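Alpha-glucosidase ([Eubacterium] rectale, PDB 6PNR) is a GH31 family glycoside hydrolase that probably releases sulfoquinovose from alpha-linked sulfolipid-derived glycosides. Local coordinates at residues V31-E36 with V51-P56; E74-A79 with Q94-I99; T185-F190 with Q201-P206. All blocks are in the same frame, centred on the assembly; numbering follows the deposited sequence.

Overall arrangement
Interactions 1, 2 and 3 lie close together, on the same side of the chain's centre, in two antiparallel sheets of its N-terminal part. Interactions 1 and 3 join the two strands of separate hairpins belonging to one sheet; interaction 2 ties a bend and a loop at the end of a strand pair in a second sheet. Interaction 3 is mostly buried and combines three backbone bonds with a ring stack. The others are only partly buried: interaction 1 is chiefly a ladder of backbone bonds with a bulge, interaction 2 has one backbone bond, a carboxylate at a tyrosine edge and apolar contacts. Phe55 meets Tyr76, Glu36 packs on Trp203 and Ile99 touches Val205.

Interaction 1 (V31-E36 with V51-P56); sequences VGVGQE and VTERFP
The phenyl of Phe55 meets Val31 because both side chains use the hemmed-in staggered site: Phe55 CG (chi1 47°) and Val31 CG2 each sit between their own backbone N and carbonyl carbon. Val31 CG2 then comes to 3.5 Å from Phe55 CE1, and Val31 O lies over the centre of the ring. The pair belongs to an antiparallel beta hairpin, strands 29-41 and 44-56, interrupted here by a classic beta bulge. Val31 and Phe55 exchange two backbone hydrogen bonds, the straighter running from Val31 N to Phe55 O. At the bulge, Thr52 and Glu53 both face Val33: Val33 O accepts from Thr52 N at 3.0 Å and from Glu53 N at 3.3 Å, the latter on a lone pair. The side chains of Val33 and Glu53 lie side by side, and the Glu53 carboxylate goes on to a salt bridge with Arg98. Arg54 turns to the other face, where Glu199 takes its guanidinium, while this outermost strand also meets its counterpart on the second subunit. Opposite Arg54 in the hairpin, Gly32 has no room for a side chain, since its CA already stands 3.1 Å from Glu53 O and any CB would collide with that oxygen.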
ATOM      1  N   VAL A  31     -17.910  19.442  -1.605  1.00 33.71           N
ATOM      2  CA  VAL A  31     -17.185  19.975  -0.464  1.00 32.56           C
ATOM      3  C   VAL A  31     -17.311  18.972   0.667  1.00 35.54           C
ATOM      4  O   VAL A  31     -18.176  18.094   0.654  1.00 34.43           O
ATOM      5  CB  VAL A  31     -17.720  21.350  -0.035  1.00 36.04           C
ATOM      6  CG1 VAL A  31     -17.563  22.323  -1.170  1.00 37.36           C
ATOM      7  CG2 VAL A  31     -19.186  21.231   0.342  1.00 33.57           C
ATOM      8  N   GLY A  32     -16.436  19.096   1.651  1.00 31.14           N
ATOM      9  CA  GLY A  32     -16.540  18.200   2.774  1.00 30.95           C
ATOM     10  C   GLY A  32     -15.514  18.490   3.840  1.00 35.80           C
ATOM     11  O   GLY A  32     -14.891  19.553   3.871  1.00 34.00           O
ATOM     12  N   VAL A  33     -15.376  17.511   4.730  1.00 34.84           N
ATOM     13  CA  VAL A  33     -14.550  17.608   5.922  1.00 34.13           C
ATOM     14  C   VAL A  33     -13.675  16.364   5.987  1.00 31.78           C
ATOM     15  O   VAL A  33     -14.182  15.242   5.890  1.00 35.43           O
ATOM     16  CB  VAL A  33     -15.411  17.732   7.192  1.00 36.19           C
ATOM     17  CG1 VAL A  33     -14.528  17.886   8.434  1.00 36.21           C
ATOM     18  CG2 VAL A  33     -16.407  18.898   7.056  1.00 35.16           C
ATOM     19  N   GLY A  34     -12.365  16.566   6.139  1.00 34.25           N
ATOM     20  CA  GLY A  34     -11.445  15.470   6.336  1.00 33.53           C
ATOM     21  C   GLY A  34     -10.506  15.756   7.495  1.00 40.21           C
ATOM     22  O   GLY A  34     -10.390  16.889   7.970  1.00 35.10           O
ATOM     23  N   GLN A  35      -9.846  14.690   7.956  1.00 34.59           N
ATOM     24  CA  GLN A  35      -8.823  14.770   8.996  1.00 37.64           C
ATOM     25  C   GLN A  35      -7.616  13.970   8.525  1.00 37.17           C
ATOM     26  O   GLN A  35      -7.649  12.733   8.512  1.00 37.47           O
ATOM     27  CB  GLN A  35      -9.337  14.243  10.342  1.00 36.09           C
ATOM     28  CG  GLN A  35      -8.263  14.203  11.450  1.00 42.09           C
ATOM     29  CD  GLN A  35      -7.592  15.556  11.699  1.00 58.38           C
ATOM     30  OE1 GLN A  35      -8.251  16.524  12.094  1.00 72.96           O
ATOM     31  NE2 GLN A  35      -6.272  15.627  11.469  1.00 51.98           N
ATOM     32  N   GLU A  36      -6.556  14.669   8.138  1.00 34.35           N
ATOM     33  CA  GLU A  36      -5.416  14.008   7.530  1.00 32.83           C
ATOM     34  C   GLU A  36      -4.515  13.390   8.592  1.00 35.06           C
ATOM     35  O   GLU A  36      -4.551  13.753   9.768  1.00 35.11           O
ATOM     36  CB  GLU A  36      -4.611  14.994   6.691  1.00 32.53           C
ATOM     37  CG  GLU A  36      -3.918  16.069   7.495  1.00 34.11           C
ATOM     38  CD  GLU A  36      -4.797  17.284   7.752  1.00 40.41           C
ATOM     39  OE1 GLU A  36      -6.011  17.239   7.445  1.00 35.89           O
ATOM     40  OE2 GLU A  36      -4.265  18.286   8.268  1.00 35.38           O
ATOM     41  N   VAL A  51     -12.102  11.018   5.670  1.00 36.30           N
ATOM     42  CA  VAL A  51     -13.168  11.902   5.216  1.00 32.99           C
ATOM     43  C   VAL A  51     -14.438  11.545   5.975  1.00 33.41           C
ATOM     44  O   VAL A  51     -14.921  10.412   5.893  1.00 34.78           O
ATOM     45  CB  VAL A  51     -13.382  11.797   3.698  1.00 33.72           C
ATOM     46  CG1 VAL A  51     -14.563  12.681   3.256  1.00 33.13           C
ATOM     47  CG2 VAL A  51     -12.111  12.225   2.943  1.00 28.97           C
ATOM     48  N   THR A  52     -14.968  12.504   6.737  1.00 31.71           N
ATOM     49  CA  THR A  52     -16.240  12.319   7.423  1.00 34.97           C
ATOM     50  C   THR A  52     -17.419  12.934   6.676  1.00 39.16           C
ATOM     51  O   THR A  52     -18.558  12.504   6.893  1.00 38.36           O
ATOM     52  CB  THR A  52     -16.177  12.906   8.840  1.00 32.44           C
ATOM     53  OG1 THR A  52     -15.602  14.218   8.791  1.00 35.49           O
ATOM     54  CG2 THR A  52     -15.337  12.031   9.741  1.00 37.56           C
ATOM     55  N   GLU A  53     -17.190  13.918   5.804  1.00 34.85           N
ATOM     56  CA  GLU A  53     -18.269  14.491   5.010  1.00 34.19           C
ATOM     57  C   GLU A  53     -17.797  14.754   3.590  1.00 35.44           C
ATOM     58  O   GLU A  53     -16.670  15.212   3.373  1.00 36.04           O
ATOM     59  CB  GLU A  53     -18.802  15.799   5.633  1.00 36.23           C
ATOM     60  CG  GLU A  53     -19.256  15.674   7.087  1.00 42.71           C
ATOM     61  CD  GLU A  53     -19.880  16.963   7.633  1.00 46.70           C
ATOM     62  OE1 GLU A  53     -20.252  17.827   6.814  1.00 42.68           O
ATOM     63  OE2 GLU A  53     -19.992  17.110   8.874  1.00 45.83           O
ATOM     64  N   ARG A  54     -18.659  14.444   2.623  1.00 33.59           N
ATOM     65  CA  ARG A  54     -18.472  14.858   1.237  1.00 33.22           C
ATOM     66  C   ARG A  54     -19.841  14.895   0.579  1.00 37.55           C
ATOM     67  O   ARG A  54     -20.576  13.906   0.649  1.00 39.63           O
ATOM     68  CB  ARG A  54     -17.553  13.906   0.452  1.00 28.58           C
ATOM     69  CG  ARG A  54     -17.691  14.099  -1.064  1.00 32.25           C
ATOM     70  CD  ARG A  54     -16.696  13.301  -1.915  1.00 32.92           C
ATOM     71  NE  ARG A  54     -17.037  13.421  -3.335  1.00 31.72           N
ATOM     72  CZ  ARG A  54     -16.180  13.283  -4.348  1.00 35.12           C
ATOM     73  NH1 ARG A  54     -14.894  13.011  -4.121  1.00 31.84           N
ATOM     74  NH2 ARG A  54     -16.612  13.429  -5.599  1.00 35.08           N
ATOM     75  N   PHE A  55     -20.183  16.010  -0.067  1.00 35.17           N
ATOM     76  CA  PHE A  55     -21.498  16.082  -0.691  1.00 35.52           C
ATOM     77  C   PHE A  55     -21.467  17.085  -1.828  1.00 40.82           C
ATOM     78  O   PHE A  55     -20.726  18.076  -1.761  1.00 36.69           O
ATOM     79  CB  PHE A  55     -22.586  16.451   0.332  1.00 33.33           C
ATOM     80  CG  PHE A  55     -22.233  17.612   1.210  1.00 37.37           C
ATOM     81  CD1 PHE A  55     -22.484  18.910   0.798  1.00 38.30           C
ATOM     82  CD2 PHE A  55     -21.668  17.410   2.455  1.00 36.82           C
ATOM     83  CE1 PHE A  55     -22.169  19.986   1.611  1.00 34.70           C
ATOM     84  CE2 PHE A  55     -21.346  18.479   3.272  1.00 36.33           C
ATOM     85  CZ  PHE A  55     -21.604  19.771   2.849  1.00 36.96           C
ATOM     86  N   PRO A  56     -22.235  16.851  -2.888  1.00 40.95           N
ATOM     87  CA  PRO A  56     -22.288  17.817  -3.985  1.00 39.43           C
ATOM     88  C   PRO A  56     -23.064  19.059  -3.585  1.00 38.47           C
ATOM     89  O   PRO A  56     -23.943  19.024  -2.722  1.00 43.14           O
ATOM     90  CB  PRO A  56     -23.002  17.051  -5.101  1.00 36.27           C
ATOM     91  CG  PRO A  56     -23.875  16.071  -4.362  1.00 40.34           C
ATOM     92  CD  PRO A  56     -23.101  15.680  -3.128  1.00 38.22           C
TER

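Interaction 2 (E74-A79 with Q94-I99); sequences ESYIIA and QKDDRI
Tyr76 and Lys95 supply the backbone link across this contact: Lys95 N donates to Tyr76 O at 2.8 Å, reaching it from above the carbonyl plane rather than in it. One step along, Ile77 and Gln94 form a non-hydrogen-bonded antiparallel pair, with Ile77 CD1 lying 4.2 Å from Gln94 CA.

The edge contact involves Tyr76 and Asp96, which run side by side in the same direction. Asp96 CG stands anti to its backbone N (chi1 -174°), and from there OD2 reaches the ring rim, 3.2 Å from Tyr76 CE1 and close to the ring plane. Carboxylate and ring are only 11° from coplanar, so the negative oxygen faces a C-H edge, an arrangement likely to be mildly attractive.

The loop that leaves strand 87-94 is shaped by a type I beta turn from Asp96 to Ile99, with an Asx turn at its start: Asp96 OD1 accepts from Arg98 N. Gln94 NE2 ties the same turn back, donating to Asp96 O at 2.8 Å.

Apolar contacts close the remainder. Ile99 CD1 packs 3.8 Å from Tyr76 CD1; the tyrosine ring also meets that of Phe55. Lys95, bent at chi2 and chi3, lays its methylenes across Ile78, CD standing 3.8 Å from Ile78 CD1.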
ATOM      1  N   GLU A  74     -25.758  27.462  -2.145  1.00 45.65           N
ATOM      2  CA  GLU A  74     -26.298  27.443  -0.792  1.00 51.08           C
ATOM      3  C   GLU A  74     -25.514  28.381   0.114  1.00 49.95           C
ATOM      4  O   GLU A  74     -25.171  29.499  -0.287  1.00 47.91           O
ATOM      5  CB  GLU A  74     -26.294  26.014  -0.243  1.00 49.62           C
ATOM      6  CG  GLU A  74     -27.275  25.091  -0.952  1.00 55.31           C
ATOM      7  CD  GLU A  74     -26.854  23.625  -0.926  1.00 60.95           C
ATOM      8  OE1 GLU A  74     -25.911  23.253  -1.669  1.00 59.55           O
ATOM      9  OE2 GLU A  74     -27.470  22.847  -0.165  1.00 64.34           O
ATOM     10  N   SER A  75     -25.233  27.947   1.340  1.00 48.28           N
ATOM     11  CA  SER A  75     -24.394  28.708   2.254  1.00 52.89           C
ATOM     12  C   SER A  75     -22.974  28.153   2.331  1.00 47.52           C
ATOM     13  O   SER A  75     -22.350  28.193   3.396  1.00 44.32           O
ATOM     14  CB  SER A  75     -25.026  28.751   3.647  1.00 54.91           C
ATOM     15  OG  SER A  75     -26.123  29.654   3.677  1.00 65.87           O
ATOM     16  N   TYR A  76     -22.445  27.645   1.215  1.00 47.20           N
ATOM     17  CA  TYR A  76     -21.134  27.004   1.205  1.00 47.05           C
ATOM     18  C   TYR A  76     -20.105  27.771   0.383  1.00 41.09           C
ATOM     19  O   TYR A  76     -19.035  28.105   0.898  1.00 43.65           O
ATOM     20  CB  TYR A  76     -21.255  25.567   0.685  1.00 46.80           C
ATOM     21  CG  TYR A  76     -22.068  24.648   1.577  1.00 47.86           C
ATOM     22  CD1 TYR A  76     -21.659  24.353   2.871  1.00 44.12           C
ATOM     23  CD2 TYR A  76     -23.238  24.071   1.113  1.00 48.89           C
ATOM     24  CE1 TYR A  76     -22.411  23.506   3.683  1.00 45.46           C
ATOM     25  CE2 TYR A  76     -23.985  23.230   1.905  1.00 47.52           C
ATOM     26  CZ  TYR A  76     -23.575  22.953   3.183  1.00 45.25           C
ATOM     27  OH  TYR A  76     -24.345  22.115   3.945  1.00 47.35           O
ATOM     28  N   ILE A  77     -20.401  28.051  -0.886  1.00 36.86           N
ATOM     29  CA  ILE A  77     -19.426  28.556  -1.848  1.00 41.56           C
ATOM     30  C   ILE A  77     -20.094  29.592  -2.744  1.00 43.35           C
ATOM     31  O   ILE A  77     -21.228  29.397  -3.197  1.00 41.54           O
ATOM     32  CB  ILE A  77     -18.847  27.415  -2.716  1.00 40.79           C
ATOM     33  CG1 ILE A  77     -18.101  26.376  -1.866  1.00 41.07           C
ATOM     34  CG2 ILE A  77     -17.951  27.961  -3.810  1.00 40.31           C
ATOM     35  CD1 ILE A  77     -16.846  26.902  -1.206  1.00 38.56           C
ATOM     36  N   ILE A  78     -19.382  30.681  -3.024  1.00 39.87           N
ATOM     37  CA  ILE A  78     -19.734  31.595  -4.104  1.00 45.05           C
ATOM     38  C   ILE A  78     -18.594  31.585  -5.113  1.00 43.70           C
ATOM     39  O   ILE A  78     -17.435  31.792  -4.740  1.00 41.37           O
ATOM     40  CB  ILE A  78     -19.993  33.024  -3.590  1.00 49.13           C
ATOM     41  CG1 ILE A  78     -21.114  33.020  -2.546  1.00 49.34           C
ATOM     42  CG2 ILE A  78     -20.316  33.948  -4.760  1.00 45.52           C
ATOM     43  CD1 ILE A  78     -21.282  34.340  -1.819  1.00 56.34           C
ATOM     44  N   ALA A  79     -18.921  31.342  -6.385  1.00 40.54           N
ATOM     45  CA  ALA A  79     -17.931  31.303  -7.456  1.00 43.43           C
ATOM     46  C   ALA A  79     -18.184  32.446  -8.426  1.00 47.55           C
ATOM     47  O   ALA A  79     -19.290  32.570  -8.963  1.00 47.79           O
ATOM     48  CB  ALA A  79     -17.966  29.969  -8.200  1.00 37.34           C
ATOM     49  N   GLN A  94     -15.454  31.222   0.320  1.00 38.49           N
ATOM     50  CA  GLN A  94     -15.911  30.192   1.245  1.00 38.46           C
ATOM     51  C   GLN A  94     -16.854  30.804   2.276  1.00 44.11           C
ATOM     52  O   GLN A  94     -16.447  31.665   3.064  1.00 41.18           O
ATOM     53  CB  GLN A  94     -14.715  29.537   1.929  1.00 40.14           C
ATOM     54  CG  GLN A  94     -15.055  28.649   3.114  1.00 41.16           C
ATOM     55  CD  GLN A  94     -13.840  27.880   3.602  1.00 41.32           C
ATOM     56  OE1 GLN A  94     -12.731  28.076   3.103  1.00 40.52           O
ATOM     57  NE2 GLN A  94     -14.045  26.991   4.568  1.00 39.23           N
ATOM     58  N   LYS A  95     -18.107  30.339   2.282  1.00 49.15           N
ATOM     59  CA  LYS A  95     -19.147  30.831   3.180  1.00 49.09           C
ATOM     60  C   LYS A  95     -19.399  29.920   4.377  1.00 50.79           C
ATOM     61  O   LYS A  95     -20.181  30.288   5.260  1.00 50.95           O
ATOM     62  CB  LYS A  95     -20.467  31.018   2.409  1.00 46.77           C
ATOM     63  CG  LYS A  95     -20.371  31.931   1.180  1.00 48.35           C
ATOM     64  CD  LYS A  95     -19.971  33.351   1.566  1.00 55.26           C
ATOM     65  CE  LYS A  95     -20.920  33.946   2.602  1.00 68.03           C
ATOM     66  NZ  LYS A  95     -20.387  35.212   3.182  1.00 70.62           N
ATOM     67  N   ASP A  96     -18.783  28.741   4.422  1.00 44.84           N
ATOM     68  CA  ASP A  96     -18.913  27.823   5.553  1.00 45.64           C
ATOM     69  C   ASP A  96     -17.507  27.432   5.987  1.00 49.56           C
ATOM     70  O   ASP A  96     -16.790  26.766   5.237  1.00 45.08           O
ATOM     71  CB  ASP A  96     -19.742  26.593   5.174  1.00 46.69           C
ATOM     72  CG  ASP A  96     -20.025  25.668   6.369  1.00 52.51           C
ATOM     73  OD1 ASP A  96     -19.343  25.787   7.410  1.00 51.99           O
ATOM     74  OD2 ASP A  96     -20.930  24.809   6.258  1.00 49.14           O
ATOM     75  N   ASP A  97     -17.120  27.831   7.202  1.00 47.26           N
ATOM     76  CA  ASP A  97     -15.741  27.652   7.648  1.00 51.42           C
ATOM     77  C   ASP A  97     -15.392  26.194   7.942  1.00 52.83           C
ATOM     78  O   ASP A  97     -14.201  25.868   8.039  1.00 45.48           O
ATOM     79  CB  ASP A  97     -15.477  28.495   8.898  1.00 55.06           C
ATOM     80  CG  ASP A  97     -15.920  29.935   8.735  1.00 75.32           C
ATOM     81  OD1 ASP A  97     -15.797  30.481   7.609  1.00 67.92           O
ATOM     82  OD2 ASP A  97     -16.396  30.515   9.738  1.00 79.71           O
ATOM     83  N   ARG A  98     -16.394  25.323   8.098  1.00 44.51           N
ATOM     84  CA  ARG A  98     -16.144  23.919   8.402  1.00 46.38           C
ATOM     85  C   ARG A  98     -15.484  23.175   7.254  1.00 42.52           C
ATOM     86  O   ARG A  98     -14.847  22.142   7.486  1.00 41.83           O
ATOM     87  CB  ARG A  98     -17.451  23.204   8.739  1.00 50.33           C
ATOM     88  CG  ARG A  98     -18.100  23.609  10.034  1.00 52.22           C
ATOM     89  CD  ARG A  98     -19.380  22.806  10.252  1.00 54.61           C
ATOM     90  NE  ARG A  98     -19.119  21.378  10.430  1.00 50.73           N
ATOM     91  CZ  ARG A  98     -19.356  20.447   9.511  1.00 47.69           C
ATOM     92  NH1 ARG A  98     -19.870  20.784   8.334  1.00 47.55           N
ATOM     93  NH2 ARG A  98     -19.084  19.175   9.773  1.00 56.21           N
ATOM     94  N   ILE A  99     -15.658  23.654   6.025  1.00 37.57           N
ATOM     95  CA  ILE A  99     -15.168  22.944   4.856  1.00 37.27           C
ATOM     96  C   ILE A  99     -13.650  22.997   4.838  1.00 43.68           C
ATOM     97  O   ILE A  99     -13.055  24.079   4.936  1.00 41.99           O
ATOM     98  CB  ILE A  99     -15.757  23.563   3.582  1.00 39.20           C
ATOM     99  CG1 ILE A  99     -17.273  23.389   3.563  1.00 40.66           C
ATOM    100  CG2 ILE A  99     -15.121  22.969   2.331  1.00 37.67           C
ATOM    101  CD1 ILE A  99     -17.928  24.096   2.412  1.00 46.43           C
TER

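Interaction 3 (T185-F190 with Q201-P206); sequences TAYADF and QIWEVP
Tyr187 and Trp203 stack face to face: the Tyr187 ring and the six-membered ring of Trp203 have centroids 4.0 Å apart and planes inclined by 29°. The overlap is uneven: Tyr187 CD1 rests over the centre of the indole, 3.2 Å above its plane, whereas Trp203 CH2 lies over the tyrosine face nearer the rim. At the indole edge, in plane, sits the amide carbon of Gln201. From there Gln201 OE1 takes the hydrogen bond of Trp203 NE1 at 2.9 Å, which helps to hold the indole's rotation, the acceptor lying in the ring plane. Tyr187 CG stands anti to its backbone N (chi1 -179°), which starts the ring off alongside the indole. An alanine in place of Trp203 would probably leave Gln201 OE1 without its indole donor and open a gap over one face of the Tyr187 ring.

Backbone bonds of a beta hairpin underlie the stack. Trp203 N donates to Tyr187 O at 3.0 Å, and Asp189 and Gln201 exchange two more bonds. A water joins Asp189 O to Gln201 NE2 beside that pair. On the face that carries Ala188 and Ile202, Ile202 CD1 fits against Ala188 CB at 3.8 Å and also touches the Phe190 ring. A second water links Thr185 N to Glu204 OE2, an oxygen also bonded to Ser184.

Arg101 adds a cation-pi contact to the indole, and Tyr187 and Trp203 both pack on Ile47 of strand 44-56. Ala186 and Glu204 press on Ile410 of helix 408-429, while Ala188 and Asp189 lie against strand 130-133.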
ATOM      1  N   THR A 185      -1.445  26.204  -2.607  1.00 29.18           N
ATOM      2  CA  THR A 185      -0.315  25.349  -2.265  1.00 29.73           C
ATOM      3  C   THR A 185      -0.700  24.306  -1.230  1.00 33.17           C
ATOM      4  O   THR A 185       0.185  23.679  -0.634  1.00 32.59           O
ATOM      5  CB  THR A 185       0.890  26.168  -1.784  1.00 28.07           C
ATOM      6  OG1 THR A 185       0.602  26.754  -0.512  1.00 27.11           O
ATOM      7  CG2 THR A 185       1.241  27.267  -2.801  1.00 32.70           C
ATOM      8  N   ALA A 186      -1.999  24.088  -1.021  1.00 27.79           N
ATOM      9  CA  ALA A 186      -2.431  23.007  -0.154  1.00 32.69           C
ATOM     10  C   ALA A 186      -2.092  21.664  -0.791  1.00 27.91           C
ATOM     11  O   ALA A 186      -1.778  21.577  -1.979  1.00 30.03           O
ATOM     12  CB  ALA A 186      -3.937  23.097   0.110  1.00 31.03           C
ATOM     13  N   TYR A 187      -2.137  20.609   0.023  1.00 28.10           N
ATOM     14  CA  TYR A 187      -2.182  19.265  -0.534  1.00 27.71           C
ATOM     15  C   TYR A 187      -3.301  19.195  -1.560  1.00 27.21           C
ATOM     16  O   TYR A 187      -4.394  19.717  -1.337  1.00 29.11           O
ATOM     17  CB  TYR A 187      -2.422  18.224   0.570  1.00 26.64           C
ATOM     18  CG  TYR A 187      -2.463  16.785   0.083  1.00 29.84           C
ATOM     19  CD1 TYR A 187      -3.622  16.242  -0.468  1.00 29.66           C
ATOM     20  CD2 TYR A 187      -1.336  15.970   0.173  1.00 30.83           C
ATOM     21  CE1 TYR A 187      -3.659  14.912  -0.915  1.00 28.83           C
ATOM     22  CE2 TYR A 187      -1.365  14.645  -0.258  1.00 30.68           C
ATOM     23  CZ  TYR A 187      -2.527  14.124  -0.796  1.00 33.65           C
ATOM     24  OH  TYR A 187      -2.556  12.816  -1.237  1.00 35.33           O
ATOM     25  N   ALA A 188      -3.022  18.559  -2.691  1.00 26.44           N
ATOM     26  CA  ALA A 188      -4.048  18.296  -3.686  1.00 26.12           C
ATOM     27  C   ALA A 188      -3.865  16.886  -4.221  1.00 30.00           C
ATOM     28  O   ALA A 188      -2.843  16.236  -3.987  1.00 25.17           O
ATOM     29  CB  ALA A 188      -4.015  19.317  -4.831  1.00 29.26           C
ATOM     30  N   ASP A 189      -4.879  16.410  -4.943  1.00 27.78           N
ATOM     31  CA  ASP A 189      -4.818  15.105  -5.598  1.00 31.47           C
ATOM     32  C   ASP A 189      -5.619  15.210  -6.890  1.00 32.91           C
ATOM     33  O   ASP A 189      -6.850  15.290  -6.848  1.00 31.55           O
ATOM     34  CB  ASP A 189      -5.362  14.002  -4.684  1.00 28.20           C
ATOM     35  CG  ASP A 189      -5.155  12.592  -5.250  1.00 35.85           C
ATOM     36  OD1 ASP A 189      -4.805  12.448  -6.438  1.00 34.45           O
ATOM     37  OD2 ASP A 189      -5.333  11.612  -4.488  1.00 35.52           O
ATOM     38  N   PHE A 190      -4.920  15.207  -8.028  1.00 28.11           N
ATOM     39  CA  PHE A 190      -5.548  15.362  -9.341  1.00 32.69           C
ATOM     40  C   PHE A 190      -5.851  13.972  -9.888  1.00 32.43           C
ATOM     41  O   PHE A 190      -4.934  13.204 -10.198  1.00 29.85           O
ATOM     42  CB  PHE A 190      -4.646  16.148 -10.301  1.00 30.16           C
ATOM     43  CG  PHE A 190      -4.640  17.643 -10.064  1.00 31.05           C
ATOM     44  CD1 PHE A 190      -4.941  18.170  -8.813  1.00 32.21           C
ATOM     45  CD2 PHE A 190      -4.360  18.521 -11.105  1.00 31.45           C
ATOM     46  CE1 PHE A 190      -4.938  19.535  -8.598  1.00 32.38           C
ATOM     47  CE2 PHE A 190      -4.357  19.891 -10.900  1.00 28.54           C
ATOM     48  CZ  PHE A 190      -4.655  20.402  -9.651  1.00 31.12           C
ATOM     49  N   GLN A 201      -9.001  17.268  -6.283  1.00 31.85           N
ATOM     50  CA  GLN A 201      -9.217  17.344  -4.841  1.00 29.14           C
ATOM     51  C   GLN A 201      -8.211  18.312  -4.221  1.00 31.90           C
ATOM     52  O   GLN A 201      -7.007  18.192  -4.458  1.00 29.57           O
ATOM     53  CB  GLN A 201      -9.081  15.964  -4.194  1.00 26.88           C
ATOM     54  CG  GLN A 201      -9.239  16.000  -2.677  1.00 28.86           C
ATOM     55  CD  GLN A 201      -8.986  14.654  -1.995  1.00 29.11           C
ATOM     56  OE1 GLN A 201      -8.962  14.565  -0.765  1.00 32.41           O
ATOM     57  NE2 GLN A 201      -8.810  13.607  -2.785  1.00 29.26           N
ATOM     58  N   ILE A 202      -8.706  19.262  -3.423  1.00 28.71           N
ATOM     59  CA  ILE A 202      -7.882  20.279  -2.772  1.00 28.41           C
ATOM     60  C   ILE A 202      -8.188  20.268  -1.282  1.00 29.08           C
ATOM     61  O   ILE A 202      -9.357  20.190  -0.888  1.00 30.26           O
ATOM     62  CB  ILE A 202      -8.138  21.691  -3.352  1.00 30.43           C
ATOM     63  CG1 ILE A 202      -8.333  21.659  -4.870  1.00 28.67           C
ATOM     64  CG2 ILE A 202      -6.990  22.620  -2.991  1.00 29.47           C
ATOM     65  CD1 ILE A 202      -7.096  21.296  -5.668  1.00 31.88           C
ATOM     66  N   TRP A 203      -7.151  20.359  -0.444  1.00 26.07           N
ATOM     67  CA  TRP A 203      -7.383  20.321   1.009  1.00 27.94           C
ATOM     68  C   TRP A 203      -7.566  21.716   1.602  1.00 30.80           C
ATOM     69  O   TRP A 203      -7.111  22.016   2.716  1.00 28.92           O
ATOM     70  CB  TRP A 203      -6.265  19.558   1.718  1.00 26.73           C
ATOM     71  CG  TRP A 203      -6.373  18.072   1.505  1.00 27.31           C
ATOM     72  CD1 TRP A 203      -7.225  17.426   0.649  1.00 31.01           C
ATOM     73  CD2 TRP A 203      -5.625  17.047   2.174  1.00 30.12           C
ATOM     74  NE1 TRP A 203      -7.034  16.061   0.733  1.00 30.68           N
ATOM     75  CE2 TRP A 203      -6.062  15.806   1.664  1.00 31.34           C
ATOM     76  CE3 TRP A 203      -4.616  17.060   3.142  1.00 27.45           C
ATOM     77  CZ2 TRP A 203      -5.521  14.588   2.085  1.00 31.31           C
ATOM     78  CZ3 TRP A 203      -4.072  15.843   3.553  1.00 28.96           C
ATOM     79  CH2 TRP A 203      -4.534  14.629   3.029  1.00 31.55           C
ATOM     80  N   GLU A 204      -8.240  22.570   0.837  1.00 30.61           N
ATOM     81  CA  GLU A 204      -8.752  23.874   1.242  1.00 34.50           C
ATOM     82  C   GLU A 204      -9.702  24.316   0.141  1.00 32.39           C
ATOM     83  O   GLU A 204      -9.707  23.750  -0.956  1.00 31.67           O
ATOM     84  CB  GLU A 204      -7.637  24.903   1.431  1.00 36.50           C
ATOM     85  CG  GLU A 204      -7.141  25.499   0.114  1.00 36.48           C
ATOM     86  CD  GLU A 204      -6.131  26.607   0.324  1.00 37.37           C
ATOM     87  OE1 GLU A 204      -5.998  27.082   1.476  1.00 38.49           O
ATOM     88  OE2 GLU A 204      -5.457  26.992  -0.657  1.00 35.76           O
ATOM     89  N   VAL A 205     -10.505  25.333   0.431  1.00 32.48           N
ATOM     90  CA  VAL A 205     -11.222  26.001  -0.650  1.00 33.27           C
ATOM     91  C   VAL A 205     -10.211  26.872  -1.385  1.00 34.56           C
ATOM     92  O   VAL A 205      -9.687  27.829  -0.801  1.00 38.32           O
ATOM     93  CB  VAL A 205     -12.404  26.828  -0.125  1.00 36.49           C
ATOM     94  CG1 VAL A 205     -13.074  27.569  -1.267  1.00 27.53           C
ATOM     95  CG2 VAL A 205     -13.405  25.927   0.622  1.00 33.04           C
ATOM     96  N   PRO A 206      -9.904  26.591  -2.649  1.00 28.96           N
ATOM     97  CA  PRO A 206      -8.859  27.354  -3.335  1.00 36.18           C
ATOM     98  C   PRO A 206      -9.326  28.757  -3.681  1.00 37.18           C
ATOM     99  O   PRO A 206     -10.499  28.984  -3.979  1.00 38.24           O
ATOM    100  CB  PRO A 206      -8.607  26.535  -4.607  1.00 32.82           C
ATOM    101  CG  PRO A 206      -9.940  25.929  -4.898  1.00 34.30           C
ATOM    102  CD  PRO A 206     -10.562  25.627  -3.546  1.00 33.11           C
TER
HETATM  103  O   HOH W   1      -2.780  27.856  -0.870  1.00 35.21           O
HETATM  104  O   HOH W   2      -8.575  13.101  -5.719  1.00 30.38           O